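Benzoate 1,2-dioxygenase beta subunit (Burkholderia mallei ATCC 23344, PDB 3E99) forms the non-catalytic beta subunit of the dioxygenase that dihydroxylates benzoate at carbons 1 and 2, and probably supports assembly of the enzyme. Local coordinates at the interface of chains A and B. Sequence-based numbering; all coordinates share one arbitrary frame. Chains: chain A/B, Benzoate 1,2-dioxygenase beta subunit.

The interface of chains A and B. Residues chain A 89-91, 93, 116-118; chain B 112, 114, 127-128, 151.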
ATOM      1  N   ARG A  89      -1.970 -18.564  -1.432  1.00 23.84           N
ATOM      2  CA  ARG A  89      -2.732 -17.444  -0.878  1.00 25.23           C
ATOM      3  C   ARG A  89      -2.166 -16.167  -1.446  1.00 24.36           C
ATOM      4  O   ARG A  89      -0.966 -15.979  -1.428  1.00 28.72           O
ATOM      5  CB  ARG A  89      -2.641 -17.431   0.634  1.00 25.50           C
ATOM      6  CG  ARG A  89      -3.116 -18.757   1.265  1.00 27.56           C
ATOM      7  CD  ARG A  89      -2.767 -18.815   2.694  1.00 37.47           C
ATOM      8  NE  ARG A  89      -2.923 -20.167   3.208  1.00 45.51           N
ATOM      9  CZ  ARG A  89      -2.256 -20.673   4.238  1.00 46.44           C
ATOM     10  NH1 ARG A  89      -1.357 -19.948   4.877  1.00 39.95           N
ATOM     11  NH2 ARG A  89      -2.494 -21.926   4.633  1.00 42.19           N
ATOM     12  N   THR A  90      -3.026 -15.301  -1.967  1.00 24.09           N
ATOM     13  CA  THR A  90      -2.549 -14.077  -2.624  1.00 22.52           C
ATOM     14  C   THR A  90      -3.165 -12.897  -1.875  1.00 23.23           C
ATOM     15  O   THR A  90      -4.233 -13.027  -1.248  1.00 22.64           O
ATOM     16  CB  THR A  90      -2.912 -13.993  -4.128  1.00 25.77           C
ATOM     17  OG1 THR A  90      -4.328 -14.065  -4.304  1.00 21.37           O
ATOM     18  CG2 THR A  90      -2.245 -15.124  -4.958  1.00 23.35           C
ATOM     19  N   SER A  91      -2.507 -11.760  -1.972  1.00 23.51           N
ATOM     20  CA  SER A  91      -2.982 -10.531  -1.338  1.00 22.65           C
ATOM     21  C   SER A  91      -2.594  -9.362  -2.228  1.00 21.42           C
ATOM     22  O   SER A  91      -1.421  -9.033  -2.366  1.00 20.40           O
ATOM     23  CB  SER A  91      -2.390 -10.335   0.041  1.00 24.32           C
ATOM     24  OG  SER A  91      -3.037  -9.261   0.726  1.00 27.43           O
ATOM     25  N   ASN A  93      -2.555  -5.371  -3.280  1.00 21.79           N
ATOM     26  CA  ASN A  93      -2.340  -4.105  -2.583  1.00 23.13           C
ATOM     27  C   ASN A  93      -2.281  -3.018  -3.623  1.00 22.29           C
ATOM     28  O   ASN A  93      -1.308  -2.921  -4.380  1.00 21.28           O
ATOM     29  CB  ASN A  93      -1.048  -4.116  -1.769  1.00 24.56           C
ATOM     30  CG  ASN A  93      -1.018  -5.236  -0.706  1.00 21.78           C
ATOM     31  OD1 ASN A  93      -1.494  -5.077   0.447  1.00 26.06           O
ATOM     32  ND2 ASN A  93      -0.391  -6.358  -1.073  1.00 22.78           N
ATOM     33  N   LEU A 116       1.350 -10.016  -3.098  1.00 22.00           N
ATOM     34  CA  LEU A 116       2.170 -10.932  -2.353  1.00 21.86           C
ATOM     35  C   LEU A 116       1.499 -12.317  -2.480  1.00 23.83           C
ATOM     36  O   LEU A 116       0.294 -12.408  -2.527  1.00 24.59           O
ATOM     37  CB  LEU A 116       2.245 -10.439  -0.915  1.00 21.82           C
ATOM     38  CG  LEU A 116       3.231  -9.291  -0.701  1.00 21.35           C
ATOM     39  CD1 LEU A 116       2.860  -8.483   0.526  1.00 24.16           C
ATOM     40  CD2 LEU A 116       4.690  -9.800  -0.645  1.00 23.43           C
ATOM     41  N   SER A 117       2.276 -13.385  -2.573  1.00 22.06           N
ATOM     42  CA  SER A 117       1.716 -14.672  -2.852  1.00 25.14           C
ATOM     43  C   SER A 117       2.466 -15.663  -2.002  1.00 26.74           C
ATOM     44  O   SER A 117       3.668 -15.498  -1.742  1.00 30.04           O
ATOM     45  CB  SER A 117       1.874 -14.940  -4.358  1.00 28.58           C
ATOM     46  OG  SER A 117       1.284 -16.142  -4.748  1.00 33.15           O
ATOM     47  N   TYR A 118       1.756 -16.627  -1.452  1.00 25.42           N
ATOM     48  CA  TYR A 118       2.415 -17.567  -0.561  1.00 23.05           C
ATOM     49  C   TYR A 118       1.829 -18.922  -0.771  1.00 25.12           C
ATOM     50  O   TYR A 118       0.624 -19.067  -0.808  1.00 25.85           O
ATOM     51  CB  TYR A 118       2.243 -17.165   0.910  1.00 27.26           C
ATOM     52  CG  TYR A 118       2.804 -18.167   1.880  1.00 28.37           C
ATOM     53  CD1 TYR A 118       4.151 -18.172   2.188  1.00 29.01           C
ATOM     54  CD2 TYR A 118       1.987 -19.124   2.471  1.00 29.26           C
ATOM     55  CE1 TYR A 118       4.668 -19.088   3.071  1.00 39.87           C
ATOM     56  CE2 TYR A 118       2.510 -20.054   3.339  1.00 32.52           C
ATOM     57  CZ  TYR A 118       3.832 -20.030   3.640  1.00 35.42           C
ATOM     58  OH  TYR A 118       4.325 -20.971   4.539  1.00 43.09           O
TER
ATOM     59  N   ASN B 112      -6.503  -5.260   3.543  1.00 20.31           N
ATOM     60  CA  ASN B 112      -5.282  -6.065   3.409  1.00 21.02           C
ATOM     61  C   ASN B 112      -4.149  -5.304   4.059  1.00 24.00           C
ATOM     62  O   ASN B 112      -4.207  -4.078   4.198  1.00 22.05           O
ATOM     63  CB  ASN B 112      -4.978  -6.327   1.923  1.00 22.79           C
ATOM     64  CG  ASN B 112      -6.023  -7.199   1.270  1.00 22.55           C
ATOM     65  OD1 ASN B 112      -6.817  -7.831   1.978  1.00 22.79           O
ATOM     66  ND2 ASN B 112      -6.031  -7.256  -0.075  1.00 20.76           N
ATOM     67  N   HIS B 114       0.384  -5.383   5.023  1.00 22.66           N
ATOM     68  CA  HIS B 114       1.715  -5.861   4.754  1.00 19.25           C
ATOM     69  C   HIS B 114       2.585  -5.065   5.725  1.00 19.38           C
ATOM     70  O   HIS B 114       2.712  -3.850   5.654  1.00 22.07           O
ATOM     71  CB  HIS B 114       2.131  -5.627   3.291  1.00 20.09           C
ATOM     72  CG  HIS B 114       3.542  -6.015   2.973  1.00 18.30           C
ATOM     73  ND1 HIS B 114       4.285  -5.395   1.990  1.00 23.23           N
ATOM     74  CD2 HIS B 114       4.351  -6.962   3.511  1.00 25.70           C
ATOM     75  CE1 HIS B 114       5.483  -5.959   1.918  1.00 22.73           C
ATOM     76  NE2 HIS B 114       5.554  -6.901   2.848  1.00 20.90           N
ATOM     77  N   PHE B 127       1.940 -10.594   5.811  1.00 23.43           N
ATOM     78  CA  PHE B 127       0.853 -10.020   5.057  1.00 20.64           C
ATOM     79  C   PHE B 127      -0.409 -10.825   5.198  1.00 23.08           C
ATOM     80  O   PHE B 127      -0.370 -11.985   5.564  1.00 19.08           O
ATOM     81  CB  PHE B 127       1.241  -9.848   3.611  1.00 22.31           C
ATOM     82  CG  PHE B 127       1.352 -11.144   2.827  1.00 24.69           C
ATOM     83  CD1 PHE B 127       2.559 -11.824   2.774  1.00 27.80           C
ATOM     84  CD2 PHE B 127       0.285 -11.636   2.107  1.00 26.74           C
ATOM     85  CE1 PHE B 127       2.686 -12.989   2.042  1.00 25.71           C
ATOM     86  CE2 PHE B 127       0.415 -12.811   1.366  1.00 22.73           C
ATOM     87  CZ  PHE B 127       1.625 -13.477   1.367  1.00 21.89           C
ATOM     88  N   GLY B 128      -1.533 -10.165   4.969  1.00 21.46           N
ATOM     89  CA  GLY B 128      -2.810 -10.820   5.051  1.00 22.41           C
ATOM     90  C   GLY B 128      -3.969  -9.857   5.041  1.00 22.82           C
ATOM     91  O   GLY B 128      -3.871  -8.751   4.457  1.00 22.75           O
ATOM     92  N   LYS B 151      -1.515 -14.634   5.999  1.00 24.96           N
ATOM     93  CA  LYS B 151      -1.391 -15.497   4.854  1.00 22.44           C
ATOM     94  C   LYS B 151      -0.061 -16.223   4.723  1.00 24.68           C
ATOM     95  O   LYS B 151      -0.039 -17.340   4.221  1.00 26.62           O
ATOM     96  CB  LYS B 151      -1.786 -14.781   3.565  1.00 21.72           C
ATOM     97  CG  LYS B 151      -3.288 -14.528   3.469  1.00 23.10           C
ATOM     98  CD  LYS B 151      -3.703 -13.860   2.173  1.00 24.35           C
ATOM     99  CE  LYS B 151      -5.225 -13.788   2.116  1.00 28.36           C
ATOM    100  NZ  LYS B 151      -5.790 -13.149   0.920  1.00 27.69           N
TER
HETATM  101  O   HOH W   1      -5.190 -10.442   1.822  1.00 21.21           O
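A:Leu116 and A:Ser91, from the neighbouring strands 106-119 and 89-103 of chain A, meet B:Phe127 of strand 122-135, while B:Lys151 reaches the same surface from a loop, its backbone in a helix-like conformation rather than the extended one of the strands. The chains are copies of the ring-hydroxylating dioxygenase beta subunit, a family with a curved sheet backed by helices; this sheet-to-sheet patch belongs to an assembly of three copies, consistent with the trimeric beta layer of such enzymes. B:Phe127 carries much of the apolar contact. Its CG sits in the crowded position between backbone N and carbonyl carbon (chi1 71°), and the ring lies face-on to A:Leu116, whose CB stands over its centre, 3.6 Å from the centroid. A:Ser91 CB touches B:Phe127 CD2, and A:Tyr118 CB lies 3.8 Å from the ring tip, B:Phe127 CZ. A:Leu116 thus serves two rings: its methyl CD1 caps one face of the B:His114 imidazole, 3.6 Å from that centroid, the two side chains crossing at about a right angle. Beyond B:Phe127, the extended B:Lys151 chain runs past A:Arg89, B:Lys151 CD lying 4.0 Å from A:Arg89 CB. At its end B:Lys151 NZ donates to the backbone carbonyl A:Thr90 O at 2.7 Å. This donor is tilted 22° from the carbonyl plane. B:Lys151 NZ also lies 2.9 Å from water 1; the water also meets the hydroxyl A:Ser91 OG at 2.7 Å and, weakly, the amide oxygen B:Asn112 OD1, linking both chains. A:Arg89, extended from CG to NE, returns a bond to the backbone of B:Lys151: A:Arg89 NH1 donates to B:Lys151 O at 3.0 Å, fairly straight at the hydrogen (156°). That oxygen lies nearly in the guanidinium plane, but the donor stands above the carbonyl plane, away from a lone pair. The A:Tyr118 ring borders this oxygen through CD2.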